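Local coordinates for jasmonate-induced oxygenase 2 (Arabidopsis thaliana, PDB 6LSV), which oxidises the defence hormone jasmonate to 12-hydroxyjasmonate, using Fe(2+), 2-oxoglutarate and molecular oxygen, at residues R9-A14 with D134-Y138; W97-H102 with L207-Y211; Y138-H142 with N152-S156. Residues are numbered along the deposited sequence.

Interaction 1 of 3, residues R9-A14 with D134-Y138; sequences RVQSLA and DWSDY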
loop_
_atom_site.group_PDB
_atom_site.type_symbol
_atom_site.label_atom_id
_atom_site.label_comp_id
_atom_site.label_asym_id
_atom_site.label_seq_id
_atom_site.Cartn_x
_atom_site.Cartn_y
_atom_site.Cartn_z
ATOM N N ARG A 9 -11.864 -16.478 -6.324
ATOM C CA ARG A 9 -10.628 -16.400 -5.555
ATOM C C ARG A 9 -9.467 -16.858 -6.426
ATOM O O ARG A 9 -9.442 -18.005 -6.882
ATOM C CB ARG A 9 -10.725 -17.246 -4.290
ATOM C CG ARG A 9 -11.928 -16.914 -3.428
ATOM C CD ARG A 9 -11.935 -15.454 -3.011
ATOM N NE ARG A 9 -13.095 -15.144 -2.182
ATOM C CZ ARG A 9 -13.359 -13.943 -1.676
ATOM N NH1 ARG A 9 -12.543 -12.925 -1.915
ATOM N NH2 ARG A 9 -14.443 -13.759 -0.936
ATOM N N VAL A 10 -8.505 -15.959 -6.659
ATOM C CA VAL A 10 -7.389 -16.261 -7.553
ATOM C C VAL A 10 -6.660 -17.522 -7.110
ATOM O O VAL A 10 -6.118 -18.262 -7.941
ATOM C CB VAL A 10 -6.440 -15.047 -7.637
ATOM C CG1 VAL A 10 -5.404 -15.254 -8.719
ATOM C CG2 VAL A 10 -7.234 -13.782 -7.907
ATOM N N GLN A 11 -6.656 -17.804 -5.805
ATOM C CA GLN A 11 -6.066 -19.047 -5.325
ATOM C C GLN A 11 -6.773 -20.261 -5.915
ATOM O O GLN A 11 -6.134 -21.281 -6.202
ATOM C CB GLN A 11 -6.107 -19.094 -3.799
ATOM C CG GLN A 11 -5.340 -20.259 -3.211
ATOM C CD GLN A 11 -5.648 -20.485 -1.747
ATOM O OE1 GLN A 11 -6.421 -19.741 -1.139
ATOM N NE2 GLN A 11 -5.046 -21.519 -1.172
ATOM N N SER A 12 -8.094 -20.173 -6.102
ATOM C CA SER A 12 -8.834 -21.286 -6.691
ATOM C C SER A 12 -8.377 -21.554 -8.115
ATOM O O SER A 12 -8.301 -22.711 -8.545
ATOM C CB SER A 12 -10.337 -21.003 -6.670
ATOM O OG SER A 12 -10.796 -20.714 -5.363
ATOM N N LEU A 13 -8.075 -20.494 -8.864
ATOM C CA LEU A 13 -7.603 -20.667 -10.234
ATOM C C LEU A 13 -6.223 -21.312 -10.259
ATOM O O LEU A 13 -5.979 -22.251 -11.026
ATOM C CB LEU A 13 -7.594 -19.318 -10.956
ATOM C CG LEU A 13 -8.864 -18.478 -10.788
ATOM C CD1 LEU A 13 -8.653 -17.054 -11.282
ATOM C CD2 LEU A 13 -10.024 -19.134 -11.518
ATOM N N ALA A 14 -5.311 -20.834 -9.411
ATOM C CA ALA A 14 -3.970 -21.406 -9.376
ATOM C C ALA A 14 -3.980 -22.841 -8.864
ATOM O O ALA A 14 -3.077 -23.617 -9.192
ATOM C CB ALA A 14 -3.051 -20.541 -8.512
ATOM N N ASP A 134 -6.992 -8.473 -11.260
ATOM C CA ASP A 134 -5.596 -8.698 -10.930
ATOM C C ASP A 134 -5.401 -10.096 -10.355
ATOM O O ASP A 134 -6.315 -10.681 -9.764
ATOM C CB ASP A 134 -5.098 -7.644 -9.941
ATOM C CG ASP A 134 -5.001 -6.263 -10.564
ATOM O OD1 ASP A 134 -4.978 -6.171 -11.810
ATOM O OD2 ASP A 134 -4.954 -5.271 -9.806
ATOM N N TRP A 135 -4.194 -10.628 -10.537
ATOM C CA TRP A 135 -3.878 -11.990 -10.108
ATOM C C TRP A 135 -3.418 -11.981 -8.650
ATOM O O TRP A 135 -2.262 -12.253 -8.322
ATOM C CB TRP A 135 -2.822 -12.605 -11.017
ATOM C CG TRP A 135 -2.774 -14.104 -10.926
ATOM C CD1 TRP A 135 -1.885 -14.858 -10.216
ATOM C CD2 TRP A 135 -3.663 -15.029 -11.563
ATOM N NE1 TRP A 135 -2.163 -16.194 -10.374
ATOM C CE2 TRP A 135 -3.251 -16.325 -11.195
ATOM C CE3 TRP A 135 -4.769 -14.885 -12.406
ATOM C CZ2 TRP A 135 -3.905 -17.472 -11.645
ATOM C CZ3 TRP A 135 -5.417 -16.024 -12.851
ATOM C CH2 TRP A 135 -4.982 -17.299 -12.472
ATOM N N SER A 136 -4.361 -11.669 -7.765
ATOM C CA SER A 136 -4.040 -11.654 -6.347
ATOM C C SER A 136 -5.313 -11.741 -5.524
ATOM O O SER A 136 -6.377 -11.270 -5.940
ATOM C CB SER A 136 -3.265 -10.392 -5.948
ATOM O OG SER A 136 -3.815 -9.239 -6.558
ATOM N N ASP A 137 -5.182 -12.358 -4.356
ATOM C CA ASP A 137 -6.136 -12.252 -3.266
ATOM C C ASP A 137 -5.518 -11.379 -2.183
ATOM O O ASP A 137 -4.303 -11.162 -2.157
ATOM C CB ASP A 137 -6.492 -13.631 -2.699
ATOM C CG ASP A 137 -7.082 -14.559 -3.747
ATOM O OD1 ASP A 137 -7.776 -14.068 -4.661
ATOM O OD2 ASP A 137 -6.844 -15.781 -3.658
ATOM N N TYR A 138 -6.354 -10.872 -1.283
ATOM C CA TYR A 138 -5.843 -9.978 -0.257
ATOM C C TYR A 138 -6.739 -10.038 0.970
ATOM O O TYR A 138 -7.866 -10.537 0.923
ATOM C CB TYR A 138 -5.732 -8.538 -0.776
ATOM C CG TYR A 138 -7.069 -7.885 -1.045
ATOM C CD1 TYR A 138 -7.726 -7.174 -0.051
ATOM C CD2 TYR A 138 -7.672 -7.982 -2.295
ATOM C CE1 TYR A 138 -8.948 -6.580 -0.289
ATOM C CE2 TYR A 138 -8.897 -7.390 -2.544
ATOM C CZ TYR A 138 -9.532 -6.690 -1.536
ATOM O OH TYR A 138 -10.755 -6.096 -1.768
#
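The start of helix 10-15 packs against the loop that leads into strand 137-144, with Arg-9 at the N-cap position and the CA atoms of Val-10 and Ser-136 5.8 Å apart. An inverse gamma turn centred on Trp-135 bends the chain just before the strand starts. Asp-137 points its carboxylate at the helix's N-terminus and takes hydrogen bonds from two main-chain amides that lack partners within the helix: Val-10 N to Asp-137 OD1 at 2.8 Å and Gln-11 N to Asp-137 OD2 at 3.0 Å. Its negative charge thus meets the helix dipole's positive end. Beside this pair of bonds, Val-10 CG1 lies 3.4 Å from the centroid of the five-membered ring of Trp-135, a CH-pi contact over the face, while Leu-13 CB reaches Trp-135 CH2 at 3.6 Å. Ser-123 gives Asp-137 a further hydrogen bond, and the backbone of Asp-137 pairs with Tyr-211, linking the helix start to strand 137-144, which lies between strands 120-122 and 204-212 of the main sheet.

Interaction 2 of 3, residues W97-H102 with L207-Y211; sequences WREFFH and LRVNY. With AKG (2-oxoglutaric acid), chain C; JAA ({(1R,2R)-3-oxo-2-[(2Z)-pent-2-en-1-yl]cyclopentyl}acetic acid), chain D.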
loop_
_atom_site.group_PDB
_atom_site.type_symbol
_atom_site.label_atom_id
_atom_site.label_comp_id
_atom_site.label_asym_id
_atom_site.label_seq_id
_atom_site.Cartn_x
_atom_site.Cartn_y
_atom_site.Cartn_z
ATOM N N TRP A 97 0.779 -14.767 7.869
ATOM C CA TRP A 97 -0.138 -14.490 6.768
ATOM C C TRP A 97 0.020 -15.511 5.649
ATOM O O TRP A 97 -0.976 -15.947 5.057
ATOM C CB TRP A 97 0.077 -13.069 6.248
ATOM C CG TRP A 97 -0.625 -12.040 7.082
ATOM C CD1 TRP A 97 -0.054 -11.171 7.969
ATOM C CD2 TRP A 97 -2.034 -11.787 7.124
ATOM N NE1 TRP A 97 -1.023 -10.390 8.556
ATOM C CE2 TRP A 97 -2.246 -10.750 8.054
ATOM C CE3 TRP A 97 -3.135 -12.336 6.463
ATOM C CZ2 TRP A 97 -3.514 -10.248 8.333
ATOM C CZ3 TRP A 97 -4.391 -11.839 6.745
ATOM C CH2 TRP A 97 -4.571 -10.806 7.673
ATOM N N ARG A 98 1.257 -15.912 5.348
ATOM C CA ARG A 98 1.459 -16.963 4.356
ATOM C C ARG A 98 0.715 -18.231 4.747
ATOM O O ARG A 98 0.111 -18.894 3.895
ATOM C CB ARG A 98 2.950 -17.251 4.180
ATOM C CG ARG A 98 3.241 -18.236 3.058
ATOM C CD ARG A 98 4.641 -18.824 3.159
ATOM N NE ARG A 98 5.690 -17.807 3.251
ATOM C CZ ARG A 98 6.066 -17.023 2.246
ATOM N NH1 ARG A 98 5.472 -17.125 1.061
ATOM N NH2 ARG A 98 7.034 -16.133 2.427
ATOM N N GLU A 99 0.740 -18.579 6.037
ATOM C CA GLU A 99 -0.000 -19.744 6.513
ATOM C C GLU A 99 -1.501 -19.551 6.331
ATOM O O GLU A 99 -2.217 -20.493 5.967
ATOM C CB GLU A 99 0.341 -20.009 7.980
ATOM C CG GLU A 99 -0.543 -21.040 8.671
ATOM C CD GLU A 99 -0.360 -22.445 8.116
ATOM O OE1 GLU A 99 0.639 -23.104 8.480
ATOM O OE2 GLU A 99 -1.218 -22.891 7.323
ATOM N N PHE A 100 -1.994 -18.334 6.574
ATOM C CA PHE A 100 -3.408 -18.049 6.356
ATOM C C PHE A 100 -3.796 -18.279 4.901
ATOM O O PHE A 100 -4.831 -18.888 4.610
ATOM C CB PHE A 100 -3.722 -16.613 6.778
ATOM C CG PHE A 100 -5.116 -16.170 6.430
ATOM C CD1 PHE A 100 -6.195 -16.546 7.215
ATOM C CD2 PHE A 100 -5.347 -15.376 5.317
ATOM C CE1 PHE A 100 -7.478 -16.143 6.895
ATOM C CE2 PHE A 100 -6.628 -14.968 4.994
ATOM C CZ PHE A 100 -7.695 -15.351 5.785
ATOM N N PHE A 101 -2.968 -17.808 3.969
ATOM C CA PHE A 101 -3.287 -17.947 2.556
ATOM C C PHE A 101 -3.011 -19.344 2.017
ATOM O O PHE A 101 -3.515 -19.685 0.942
ATOM C CB PHE A 101 -2.520 -16.906 1.742
ATOM C CG PHE A 101 -3.078 -15.518 1.865
ATOM C CD1 PHE A 101 -4.298 -15.195 1.288
ATOM C CD2 PHE A 101 -2.391 -14.536 2.566
ATOM C CE1 PHE A 101 -4.822 -13.919 1.401
ATOM C CE2 PHE A 101 -2.909 -13.255 2.682
ATOM C CZ PHE A 101 -4.128 -12.947 2.100
ATOM N N HIS A 102 -2.228 -20.156 2.729
ATOM C CA HIS A 102 -2.044 -21.549 2.339
ATOM C C HIS A 102 -3.191 -22.444 2.787
ATOM O O HIS A 102 -3.285 -23.583 2.317
ATOM C CB HIS A 102 -0.724 -22.084 2.890
ATOM C CG HIS A 102 0.474 -21.593 2.140
ATOM N ND1 HIS A 102 1.765 -21.903 2.509
ATOM C CD2 HIS A 102 0.574 -20.808 1.042
ATOM C CE1 HIS A 102 2.608 -21.332 1.668
ATOM N NE2 HIS A 102 1.911 -20.663 0.768
ATOM N N LEU A 207 -4.293 -2.141 7.418
ATOM C CA LEU A 207 -3.365 -3.154 6.949
ATOM C C LEU A 207 -4.017 -3.917 5.811
ATOM O O LEU A 207 -5.169 -4.346 5.926
ATOM C CB LEU A 207 -2.981 -4.108 8.086
ATOM C CG LEU A 207 -2.035 -5.247 7.707
ATOM C CD1 LEU A 207 -0.660 -4.696 7.359
ATOM C CD2 LEU A 207 -1.946 -6.281 8.826
ATOM N N ARG A 208 -3.290 -4.062 4.708
ATOM C CA ARG A 208 -3.713 -4.910 3.603
ATOM C C ARG A 208 -2.572 -5.856 3.273
ATOM O O ARG A 208 -1.458 -5.409 2.981
ATOM C CB ARG A 208 -4.108 -4.098 2.366
ATOM C CG ARG A 208 -4.007 -4.916 1.086
ATOM C CD ARG A 208 -4.884 -4.397 -0.030
ATOM N NE ARG A 208 -4.579 -5.077 -1.287
ATOM C CZ ARG A 208 -5.407 -5.142 -2.325
ATOM N NH1 ARG A 208 -6.600 -4.568 -2.259
ATOM N NH2 ARG A 208 -5.042 -5.783 -3.427
ATOM N N VAL A 209 -2.848 -7.156 3.330
ATOM C CA VAL A 209 -1.873 -8.192 3.015
ATOM C C VAL A 209 -2.251 -8.793 1.671
ATOM O O VAL A 209 -3.414 -9.153 1.455
ATOM C CB VAL A 209 -1.821 -9.271 4.110
ATOM C CG1 VAL A 209 -0.674 -10.232 3.848
ATOM C CG2 VAL A 209 -1.686 -8.623 5.482
ATOM N N ASN A 210 -1.276 -8.901 0.774
ATOM C CA ASN A 210 -1.512 -9.304 -0.605
ATOM C C ASN A 210 -0.907 -10.677 -0.864
ATOM O O ASN A 210 0.247 -10.934 -0.504
ATOM C CB ASN A 210 -0.924 -8.280 -1.577
ATOM C CG ASN A 210 -1.518 -6.900 -1.400
ATOM O OD1 ASN A 210 -2.738 -6.733 -1.391
ATOM N ND2 ASN A 210 -0.656 -5.899 -1.253
ATOM N N TYR A 211 -1.687 -11.551 -1.496
ATOM C CA TYR A 211 -1.257 -12.901 -1.839
ATOM C C TYR A 211 -1.256 -13.032 -3.353
ATOM O O TYR A 211 -2.301 -12.873 -3.991
ATOM C CB TYR A 211 -2.176 -13.948 -1.207
ATOM C CG TYR A 211 -1.738 -15.374 -1.458
ATOM C CD1 TYR A 211 -0.399 -15.734 -1.369
ATOM C CD2 TYR A 211 -2.661 -16.361 -1.789
ATOM C CE1 TYR A 211 0.010 -17.033 -1.599
ATOM C CE2 TYR A 211 -2.260 -17.667 -2.020
ATOM C CZ TYR A 211 -0.923 -17.995 -1.923
ATOM O OH TYR A 211 -0.511 -19.287 -2.149
HETATM C C1 AKG C . 0.328 -2.633 -2.120
HETATM O O1 AKG C . 0.541 -1.507 -1.606
HETATM O O2 AKG C . -0.767 -3.217 -1.893
HETATM C C2 AKG C . 1.391 -3.259 -3.031
HETATM O O5 AKG C . 1.690 -2.693 -4.028
HETATM C C3 AKG C . 2.076 -4.590 -2.692
HETATM C C4 AKG C . 3.541 -4.528 -3.134
HETATM C C5 AKG C . 4.146 -5.930 -3.232
HETATM O O3 AKG C . 5.377 -6.117 -3.042
HETATM O O4 AKG C . 3.403 -6.904 -3.509
HETATM O O01 JAA D . -7.714 -2.631 -0.302
HETATM O O02 JAA D . -8.108 3.000 2.635
HETATM O O03 JAA D . -9.969 3.115 1.517
HETATM C C04 JAA D . -8.125 0.531 0.816
HETATM C C05 JAA D . -7.598 -0.408 -0.403
HETATM C C06 JAA D . -9.567 0.022 1.075
HETATM C C07 JAA D . -9.659 -1.209 0.454
HETATM C C08 JAA D . -8.169 -1.548 -0.143
HETATM C C09 JAA D . -6.013 -0.552 -0.391
HETATM C C10 JAA D . -8.144 1.915 0.464
HETATM C C11 JAA D . -5.374 0.584 -1.191
HETATM C C12 JAA D . -8.775 2.722 1.603
HETATM C C13 JAA D . -4.448 0.357 -2.103
HETATM C C14 JAA D . -3.970 -1.060 -2.412
HETATM C C15 JAA D . -4.061 -1.313 -3.917
#
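Helix 87-102 packs on strand 204-212 of the main sheet, one of the two sheets of the double-stranded beta-helix (jelly-roll) core of the 2-oxoglutarate oxygenases, joining an N-terminal helix to the catalytic barrel. The short axes pass 9.6 Å apart at a crossing angle of -55°, and no hydrogen bond links the two segments; apolar side chains do the work. Trp-97 comes first: Val-209 CG2 stands 3.5 Å from the centroid of its five-membered ring, a CH-pi contact over the face, and Leu-207 CD2 is 4.2 Å from Trp-97 NE1. One turn later Phe-101 meets Tyr-211 in a reciprocal fashion. Their rings are nearly parallel, with planes at 22°, but slid apart, with centroids 5.0 Å from each other, so each ring receives the other's CB instead: Phe-101 CB is 3.6 Å from the centroid of Tyr-211, and Tyr-211 CB 3.5 Å from that of Phe-101. Phe-101 CE2 also touches Val-209 CG1 at 3.9 Å. At the end of the segment His-102 CD2 approaches Tyr-211 OH at 3.7 Å, and both side chains hydrogen-bond to Glu-293. Strand alternation sends Leu-207, Val-209 and Tyr-211 to the helix and Arg-208 and Asn-210 into the active site. Arg-208 NE donates a very short 2.5 Å hydrogen bond to Asn-210 OD1; Asn-210 ND2 then binds O2 of 2-oxoglutarate at 2.8 Å, and Arg-208 NH1 binds the jasmonate ketone oxygen O01 at 3.0 Å.

Interaction 3 of 3, residues Y138-H142 with N152-S156; sequences YYFLH and NKWPS. With JAA ({(1R,2R)-3-oxo-2-[(2Z)-pent-2-en-1-yl]cyclopentyl}acetic acid), chain D.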
loop_
_atom_site.group_PDB
_atom_site.type_symbol
_atom_site.label_atom_id
_atom_site.label_comp_id
_atom_site.label_asym_id
_atom_site.label_seq_id
_atom_site.Cartn_x
_atom_site.Cartn_y
_atom_site.Cartn_z
ATOM N N TYR A 138 -6.354 -10.872 -1.283
ATOM C CA TYR A 138 -5.843 -9.978 -0.257
ATOM C C TYR A 138 -6.739 -10.038 0.970
ATOM O O TYR A 138 -7.866 -10.537 0.923
ATOM C CB TYR A 138 -5.732 -8.538 -0.776
ATOM C CG TYR A 138 -7.069 -7.885 -1.045
ATOM C CD1 TYR A 138 -7.726 -7.174 -0.051
ATOM C CD2 TYR A 138 -7.672 -7.982 -2.295
ATOM C CE1 TYR A 138 -8.948 -6.580 -0.289
ATOM C CE2 TYR A 138 -8.897 -7.390 -2.544
ATOM C CZ TYR A 138 -9.532 -6.690 -1.536
ATOM O OH TYR A 138 -10.755 -6.096 -1.768
ATOM N N TYR A 139 -6.215 -9.510 2.078
ATOM C CA TYR A 139 -6.976 -9.294 3.299
ATOM C C TYR A 139 -6.826 -7.843 3.725
ATOM O O TYR A 139 -5.758 -7.247 3.573
ATOM C CB TYR A 139 -6.519 -10.212 4.440
ATOM C CG TYR A 139 -7.605 -10.466 5.455
ATOM C CD1 TYR A 139 -7.875 -9.545 6.459
ATOM C CD2 TYR A 139 -8.375 -11.618 5.398
ATOM C CE1 TYR A 139 -8.878 -9.770 7.384
ATOM C CE2 TYR A 139 -9.379 -11.853 6.317
ATOM C CZ TYR A 139 -9.626 -10.928 7.305
ATOM O OH TYR A 139 -10.626 -11.162 8.216
ATOM N N PHE A 140 -7.900 -7.276 4.269
ATOM C CA PHE A 140 -7.905 -5.875 4.673
ATOM C C PHE A 140 -8.546 -5.747 6.048
ATOM O O PHE A 140 -9.588 -6.358 6.308
ATOM C CB PHE A 140 -8.652 -5.020 3.642
ATOM C CG PHE A 140 -8.697 -3.556 3.973
ATOM C CD1 PHE A 140 -7.542 -2.790 3.956
ATOM C CD2 PHE A 140 -9.900 -2.943 4.290
ATOM C CE1 PHE A 140 -7.589 -1.439 4.253
ATOM C CE2 PHE A 140 -9.950 -1.595 4.590
ATOM C CZ PHE A 140 -8.795 -0.841 4.572
ATOM N N LEU A 141 -7.916 -4.968 6.926
ATOM C CA LEU A 141 -8.430 -4.739 8.269
ATOM C C LEU A 141 -7.923 -3.393 8.767
ATOM O O LEU A 141 -6.924 -2.863 8.273
ATOM C CB LEU A 141 -8.021 -5.865 9.237
ATOM C CG LEU A 141 -6.528 -6.124 9.488
ATOM C CD1 LEU A 141 -5.988 -5.311 10.665
ATOM C CD2 LEU A 141 -6.262 -7.611 9.706
ATOM N N HIS A 142 -8.618 -2.851 9.762
ATOM C CA HIS A 142 -8.250 -1.586 10.377
ATOM C C HIS A 142 -7.503 -1.819 11.686
ATOM O O HIS A 142 -7.761 -2.789 12.404
ATOM C CB HIS A 142 -9.487 -0.729 10.646
ATOM C CG HIS A 142 -10.111 -0.161 9.411
ATOM N ND1 HIS A 142 -9.537 0.866 8.691
ATOM C CD2 HIS A 142 -11.263 -0.470 8.769
ATOM C CE1 HIS A 142 -10.305 1.160 7.659
ATOM N NE2 HIS A 142 -11.359 0.365 7.683
ATOM N N ASN A 152 -12.590 -9.583 15.774
ATOM C CA ASN A 152 -13.475 -10.580 15.179
ATOM C C ASN A 152 -13.458 -10.517 13.659
ATOM O O ASN A 152 -13.729 -11.527 12.998
ATOM C CB ASN A 152 -14.899 -10.402 15.703
ATOM C CG ASN A 152 -14.976 -10.476 17.216
ATOM O OD1 ASN A 152 -14.220 -11.211 17.855
ATOM N ND2 ASN A 152 -15.892 -9.710 17.798
ATOM N N LYS A 153 -13.148 -9.354 13.087
ATOM C CA LYS A 153 -12.980 -9.216 11.647
ATOM C C LYS A 153 -11.569 -9.562 11.189
ATOM O O LYS A 153 -11.240 -9.351 10.018
ATOM C CB LYS A 153 -13.343 -7.796 11.201
ATOM C CG LYS A 153 -14.803 -7.432 11.433
ATOM C CD LYS A 153 -15.152 -6.096 10.797
ATOM C CE LYS A 153 -16.468 -5.550 11.331
ATOM N NZ LYS A 153 -16.246 -4.469 12.332
ATOM N N TRP A 154 -10.738 -10.079 12.078
ATOM C CA TRP A 154 -9.404 -10.552 11.761
ATOM C C TRP A 154 -9.420 -12.055 11.539
ATOM O O TRP A 154 -10.369 -12.740 11.931
ATOM C CB TRP A 154 -8.433 -10.208 12.896
ATOM C CG TRP A 154 -8.213 -8.741 13.096
ATOM C CD1 TRP A 154 -8.933 -7.715 12.553
ATOM C CD2 TRP A 154 -7.196 -8.135 13.898
ATOM N NE1 TRP A 154 -8.430 -6.509 12.975
ATOM C CE2 TRP A 154 -7.362 -6.740 13.801
ATOM C CE3 TRP A 154 -6.161 -8.640 14.692
ATOM C CZ2 TRP A 154 -6.529 -5.844 14.465
ATOM C CZ3 TRP A 154 -5.338 -7.747 15.353
ATOM C CH2 TRP A 154 -5.525 -6.365 15.234
ATOM N N PRO A 155 -8.390 -12.610 10.892
ATOM C CA PRO A 155 -8.354 -14.064 10.703
ATOM C C PRO A 155 -8.243 -14.820 12.008
ATOM O O PRO A 155 -8.149 -14.231 13.092
ATOM C CB PRO A 155 -7.111 -14.282 9.831
ATOM C CG PRO A 155 -6.861 -12.993 9.196
ATOM C CD PRO A 155 -7.290 -11.948 10.175
ATOM N N SER A 156 -8.212 -16.142 11.903
ATOM C CA SER A 156 -8.250 -16.934 13.121
ATOM C C SER A 156 -7.359 -18.167 13.074
ATOM O O SER A 156 -6.818 -18.563 14.112
ATOM C CB SER A 156 -9.689 -17.333 13.421
ATOM O OG SER A 156 -9.852 -17.876 14.722
HETATM O O01 JAA D . -7.714 -2.631 -0.302
HETATM O O02 JAA D . -8.108 3.000 2.635
HETATM O O03 JAA D . -9.969 3.115 1.517
HETATM C C04 JAA D . -8.125 0.531 0.816
HETATM C C05 JAA D . -7.598 -0.408 -0.403
HETATM C C06 JAA D . -9.567 0.022 1.075
HETATM C C07 JAA D . -9.659 -1.209 0.454
HETATM C C08 JAA D . -8.169 -1.548 -0.143
HETATM C C09 JAA D . -6.013 -0.552 -0.391
HETATM C C10 JAA D . -8.144 1.915 0.464
HETATM C C11 JAA D . -5.374 0.584 -1.191
HETATM C C12 JAA D . -8.775 2.722 1.603
HETATM C C13 JAA D . -4.448 0.357 -2.103
HETATM C C14 JAA D . -3.970 -1.060 -2.412
HETATM C C15 JAA D . -4.061 -1.313 -3.917
HETATM O O HOH W 1 -9.784 -4.131 12.710
#
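A water molecule bridges the backbone of strand 137-144 to an indole ring: it donates to His-142 O at 2.4 Å, a very short distance, and accepts from Trp-154 NE1 at 2.7 Å, joining two atoms that stand 3.8 Å apart. The strand belongs to the main sheet of the jelly-roll fold, and residues 152-156 belong to the connection that leads on to helix 161-186, so the chain folds back over the outer face of its own strand. Tyr-139 and Leu-141 point to this connection. Pro-155 lies over the Tyr-139 ring, its CG 4.0 Å from the ring centroid, and Leu-141 CD2 sits 4.0 Å from the centroid of the five-membered ring of Trp-154; both are CH-pi contacts over the ring face. Helix 87-102 closes the packing from another direction, with Trp-97 touching Leu-141, Tyr-139 and Pro-155. On the other side of the strand Phe-140 faces the substrate pocket, where its CZ is 3.7 Å from jasmonate C06 and the ligand lies over its ring. The ring of Tyr-138 makes a cation-pi contact with Arg-208, which holds the jasmonate ketone. The direct polar link between the segments comes from the end of the Tyr-139 side chain, whose OH donates a 2.6 Å hydrogen bond to Lys-153 O.

All three contacts are largely buried and lie on or beside the neighbouring strands 137-144 and 204-212. Interactions 1 and 3 use successive parts of strand 137-144 and share Tyr-138, whereas interaction 2 uses the partner strand; Asp-137 O to Tyr-211 N at 2.7 Å joins it to interaction 1, and Leu-207 N to Leu-141 O at 2.9 Å to interaction 3. Chemistry varies with place: the helix start in interaction 1 is met by a charged carboxylate, the helix-on-sheet packing of interaction 2 is apolar and aromatic, and interaction 3, with the exposed Lys-153 at its margin, mixes CH-pi packing with hydroxyl and water links. Interactions 2 and 3 also both reach jasmonate.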